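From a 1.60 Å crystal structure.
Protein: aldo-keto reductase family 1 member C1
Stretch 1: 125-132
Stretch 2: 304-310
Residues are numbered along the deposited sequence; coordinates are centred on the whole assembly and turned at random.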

ATOM      1  N   GLU A 125      -0.781  24.786   8.002  1.00 21.17           N
ATOM      2  CA  GLU A 125      -2.173  25.210   7.960  1.00 20.95           C
ATOM      3  C   GLU A 125      -3.062  24.194   7.265  1.00 20.46           C
ATOM      4  O   GLU A 125      -2.667  23.586   6.271  1.00 21.04           O
ATOM      5  CB  GLU A 125      -2.295  26.566   7.257  1.00 22.90           C
ATOM      6  CG  GLU A 125      -1.773  27.736   8.089  1.00 27.03           C
ATOM      7  CD  GLU A 125      -1.745  29.044   7.326  1.00 30.99           C
ATOM      8  OE1 GLU A 125      -2.606  29.247   6.443  1.00 31.00           O
ATOM      9  OE2 GLU A 125      -0.869  29.885   7.625  1.00 33.25           O
ATOM     10  N   HIS A 126      -4.257  24.001   7.809  1.00 18.87           N
ATOM     11  CA  HIS A 126      -5.220  23.076   7.228  1.00 20.07           C
ATOM     12  C   HIS A 126      -5.926  23.765   6.066  1.00 20.81           C
ATOM     13  O   HIS A 126      -6.146  24.976   6.089  1.00 21.02           O
ATOM     14  CB  HIS A 126      -6.283  22.684   8.261  1.00 19.91           C
ATOM     15  CG  HIS A 126      -5.741  21.965   9.455  1.00 23.12           C
ATOM     16  ND1 HIS A 126      -6.440  21.859  10.638  1.00 26.67           N
ATOM     17  CD2 HIS A 126      -4.583  21.290   9.640  1.00 24.88           C
ATOM     18  CE1 HIS A 126      -5.734  21.149  11.501  1.00 25.66           C
ATOM     19  NE2 HIS A 126      -4.604  20.792  10.920  1.00 27.24           N
ATOM     20  N   ILE A 127      -6.258  22.994   5.039  1.00 19.78           N
ATOM     21  CA  ILE A 127      -7.009  23.527   3.913  1.00 20.32           C
ATOM     22  C   ILE A 127      -8.273  22.682   3.917  1.00 20.45           C
ATOM     23  O   ILE A 127      -8.235  21.486   3.626  1.00 20.67           O
ATOM     24  CB  ILE A 127      -6.264  23.375   2.573  1.00 19.22           C
ATOM     25  CG1 ILE A 127      -4.997  24.229   2.584  1.00 22.10           C
ATOM     26  CG2 ILE A 127      -7.169  23.820   1.425  1.00 19.06           C
ATOM     27  CD1 ILE A 127      -4.209  24.191   1.285  1.00 22.33           C
ATOM     28  N   ALA A 128      -9.385  23.315   4.278  1.00 21.88           N
ATOM     29  CA  ALA A 128     -10.669  22.639   4.379  1.00 21.91           C
ATOM     30  C   ALA A 128     -11.336  22.362   3.043  1.00 23.02           C
ATOM     31  O   ALA A 128     -12.448  22.823   2.791  1.00 23.90           O
ATOM     32  CB  ALA A 128     -11.608  23.450   5.270  1.00 25.04           C
ATOM     33  N   SER A 129     -10.657  21.604   2.191  1.00 20.93           N
ATOM     34  CA  SER A 129     -11.207  21.250   0.891  1.00 20.82           C
ATOM     35  C   SER A 129     -11.939  19.921   1.045  1.00 19.32           C
ATOM     36  O   SER A 129     -11.324  18.888   1.310  1.00 20.29           O
ATOM     37  CB  SER A 129     -10.083  21.118  -0.138  1.00 21.15           C
ATOM     38  OG  SER A 129     -10.621  20.917  -1.439  1.00 24.58           O
ATOM     39  N   PRO A 130     -13.271  19.924   0.886  1.00 19.98           N
ATOM     40  CA  PRO A 130     -14.032  18.678   1.028  1.00 19.80           C
ATOM     41  C   PRO A 130     -13.535  17.573   0.104  1.00 19.26           C
ATOM     42  O   PRO A 130     -13.043  17.847  -0.992  1.00 19.13           O
ATOM     43  CB  PRO A 130     -15.465  19.111   0.712  1.00 20.96           C
ATOM     44  CG  PRO A 130     -15.268  20.241  -0.254  1.00 22.80           C
ATOM     45  CD  PRO A 130     -14.125  21.008   0.366  1.00 19.24           C
ATOM     46  N   VAL A 131     -13.655  16.326   0.547  1.00 18.16           N
ATOM     47  CA  VAL A 131     -13.194  15.203  -0.264  1.00 20.49           C
ATOM     48  C   VAL A 131     -13.882  15.189  -1.624  1.00 20.17           C
ATOM     49  O   VAL A 131     -13.354  14.626  -2.584  1.00 19.86           O
ATOM     50  CB  VAL A 131     -13.416  13.834   0.449  1.00 19.62           C
ATOM     51  CG1 VAL A 131     -12.513  13.729   1.671  1.00 21.54           C
ATOM     52  CG2 VAL A 131     -14.869  13.668   0.844  1.00 21.67           C
ATOM     53  N   GLU A 132     -15.056  15.810  -1.714  1.00 20.05           N
ATOM     54  CA  GLU A 132     -15.758  15.856  -2.991  1.00 20.32           C
ATOM     55  C   GLU A 132     -14.946  16.681  -3.988  1.00 19.86           C
ATOM     56  O   GLU A 132     -14.828  16.311  -5.156  1.00 21.03           O
ATOM     57  CB  GLU A 132     -17.160  16.458  -2.832  1.00 20.73           C
ATOM     58  CG  GLU A 132     -18.144  15.543  -2.114  1.00 21.12           C
ATOM     59  CD  GLU A 132     -18.243  15.830  -0.633  1.00 23.77           C
ATOM     60  OE1 GLU A 132     -17.315  16.468  -0.080  1.00 24.10           O
ATOM     61  OE2 GLU A 132     -19.248  15.407  -0.017  1.00 23.27           O
ATOM     62  N   MET A 304      -3.338  14.611  11.157  1.00 18.45           N
ATOM     63  CA  MET A 304      -4.658  15.000  10.657  1.00 18.44           C
ATOM     64  C   MET A 304      -5.581  15.479  11.773  1.00 20.46           C
ATOM     65  O   MET A 304      -6.659  15.993  11.503  1.00 18.60           O
ATOM     66  CB  MET A 304      -5.355  13.836   9.939  1.00 19.13           C
ATOM     67  CG  MET A 304      -4.813  13.492   8.555  1.00 20.59           C
ATOM     68  SD  MET A 304      -5.979  12.467   7.592  1.00 19.77           S
ATOM     69  CE  MET A 304      -5.929  10.910   8.494  1.00 22.17           C
ATOM     70  N   THR A 305      -5.165  15.291  13.022  1.00 20.59           N
ATOM     71  CA  THR A 305      -5.970  15.704  14.170  1.00 21.17           C
ATOM     72  C   THR A 305      -6.439  17.161  14.052  1.00 21.39           C
ATOM     73  O   THR A 305      -5.630  18.065  13.861  1.00 21.77           O
ATOM     74  CB  THR A 305      -5.167  15.546  15.486  1.00 21.08           C
ATOM     75  OG1 THR A 305      -4.690  14.200  15.589  1.00 22.05           O
ATOM     76  CG2 THR A 305      -6.045  15.856  16.695  1.00 22.88           C
ATOM     77  N   GLY A 306      -7.748  17.377  14.164  1.00 21.62           N
ATOM     78  CA  GLY A 306      -8.280  18.727  14.080  1.00 21.43           C
ATOM     79  C   GLY A 306      -8.703  19.168  12.694  1.00 21.78           C
ATOM     80  O   GLY A 306      -9.407  20.167  12.537  1.00 22.48           O
ATOM     81  N   HIS A 307      -8.278  18.426  11.679  1.00 19.95           N
ATOM     82  CA  HIS A 307      -8.625  18.757  10.307  1.00 20.49           C
ATOM     83  C   HIS A 307     -10.064  18.311  10.074  1.00 19.72           C
ATOM     84  O   HIS A 307     -10.462  17.235  10.519  1.00 20.34           O
ATOM     85  CB  HIS A 307      -7.672  18.031   9.351  1.00 19.76           C
ATOM     86  CG  HIS A 307      -7.740  18.519   7.939  1.00 17.89           C
ATOM     87  ND1 HIS A 307      -8.840  18.323   7.133  1.00 16.69           N
ATOM     88  CD2 HIS A 307      -6.835  19.186   7.184  1.00 17.45           C
ATOM     89  CE1 HIS A 307      -8.609  18.845   5.939  1.00 16.47           C
ATOM     90  NE2 HIS A 307      -7.397  19.374   5.946  1.00 16.74           N
ATOM     91  N   PRO A 308     -10.865  19.135   9.381  1.00 20.61           N
ATOM     92  CA  PRO A 308     -12.260  18.768   9.119  1.00 20.41           C
ATOM     93  C   PRO A 308     -12.440  17.446   8.371  1.00 20.64           C
ATOM     94  O   PRO A 308     -13.496  16.819   8.460  1.00 21.11           O
ATOM     95  CB  PRO A 308     -12.806  19.977   8.353  1.00 21.87           C
ATOM     96  CG  PRO A 308     -11.590  20.562   7.700  1.00 22.59           C
ATOM     97  CD  PRO A 308     -10.531  20.434   8.768  1.00 20.45           C
ATOM     98  N   GLU A 309     -11.418  17.016   7.636  1.00 18.83           N
ATOM     99  CA  GLU A 309     -11.511  15.746   6.924  1.00 19.09           C
ATOM    100  C   GLU A 309     -10.615  14.666   7.542  1.00 18.54           C
ATOM    101  O   GLU A 309     -10.115  13.780   6.845  1.00 18.68           O
ATOM    102  CB  GLU A 309     -11.180  15.936   5.435  1.00 19.36           C
ATOM    103  CG  GLU A 309     -12.209  16.787   4.672  1.00 17.90           C
ATOM    104  CD  GLU A 309     -13.503  16.046   4.347  1.00 19.77           C
ATOM    105  OE1 GLU A 309     -13.775  14.978   4.941  1.00 17.86           O
ATOM    106  OE2 GLU A 309     -14.273  16.542   3.488  1.00 20.39           O
ATOM    107  N   ASP A 310     -10.405  14.747   8.853  1.00 18.34           N
ATOM    108  CA  ASP A 310      -9.607  13.739   9.549  1.00 18.76           C
ATOM    109  C   ASP A 310     -10.414  12.442   9.479  1.00 19.35           C
ATOM    110  O   ASP A 310     -11.473  12.327  10.091  1.00 19.34           O
ATOM    111  CB  ASP A 310      -9.390  14.151  11.012  1.00 16.59           C
ATOM    112  CG  ASP A 310      -8.682  13.083  11.821  1.00 19.58           C
ATOM    113  OD1 ASP A 310      -8.226  12.075  11.227  1.00 18.01           O
ATOM    114  OD2 ASP A 310      -8.571  13.249  13.054  1.00 17.98           O
TER
HETATM  115  O   HOH W   1      -3.498  19.183  12.729  1.00 47.61           O

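Two segments of one chain, at least 178 residues apart in sequence wherever they touch, run alongside each other here and bury 373 Å² between them. No sheet joins them. CA atoms pair H126 with H307, A128 with P308 and P130 with E309, so both segments advance in the same direction. Stretch 2 owes its shape to two successive turns. The type II turn from M304 to H307 is closed by H307 N to M304 O at 2.9 Å, and the type I turn from H307 to D310 by D310 N to H307 O at 3.0 Å. G306 takes phi 92°, psi -15° in the first turn; a side chain there would be jammed against the carbonyl oxygen of T305, which calls for glycine. P308, with phi -58°, suits the second turn because its ring already restricts phi to such values.

Two direct hydrogen bonds cross the interface. The stronger runs from V131 N to E309 OE2, 3.0 Å with a 152° angle at the hydrogen. V131 lies at the start of a helix, right after the N-cap residue P130, where backbone NH groups have no preceding helical turn to supply carbonyl acceptors; a carboxylate is a well-suited partner. Beside this bond, V131 CG1 makes a van der Waals contact with E309 CD at 3.7 Å. E309 reaches this site with chi1 and chi2 both m, and its OE2 also lies 3.3 Å from P130 CA. The second bond, H307 NE2 to I127 O at 3.2 Å, is weak, its angle being only 123°. Within stretch 2, E309 N donates to H307 ND1 at 2.9 Å and 167°. Histidine thus suits position 307 by using both ring nitrogens: ND1 accepts from its own turn while NE2 donates to the other stretch.

The H126 and H307 rings have centroids 5.1 Å apart and planes at 48°, an oblique pairing. More specific is the CH-pi contact: H307 CB sits 4.2 Å from the centroid of the H126 ring, just 7° off its normal, so the aliphatic carbon meets the pi face almost squarely. Water 1 extends the role of H126, lying 2.7 Å from H126 NE2 and donating to T305 O, also at 2.7 Å.

One apolar side-chain contact joins the stretches. A128 CB rests 3.8 Å from P308 CG, a small methyl against a compact ring.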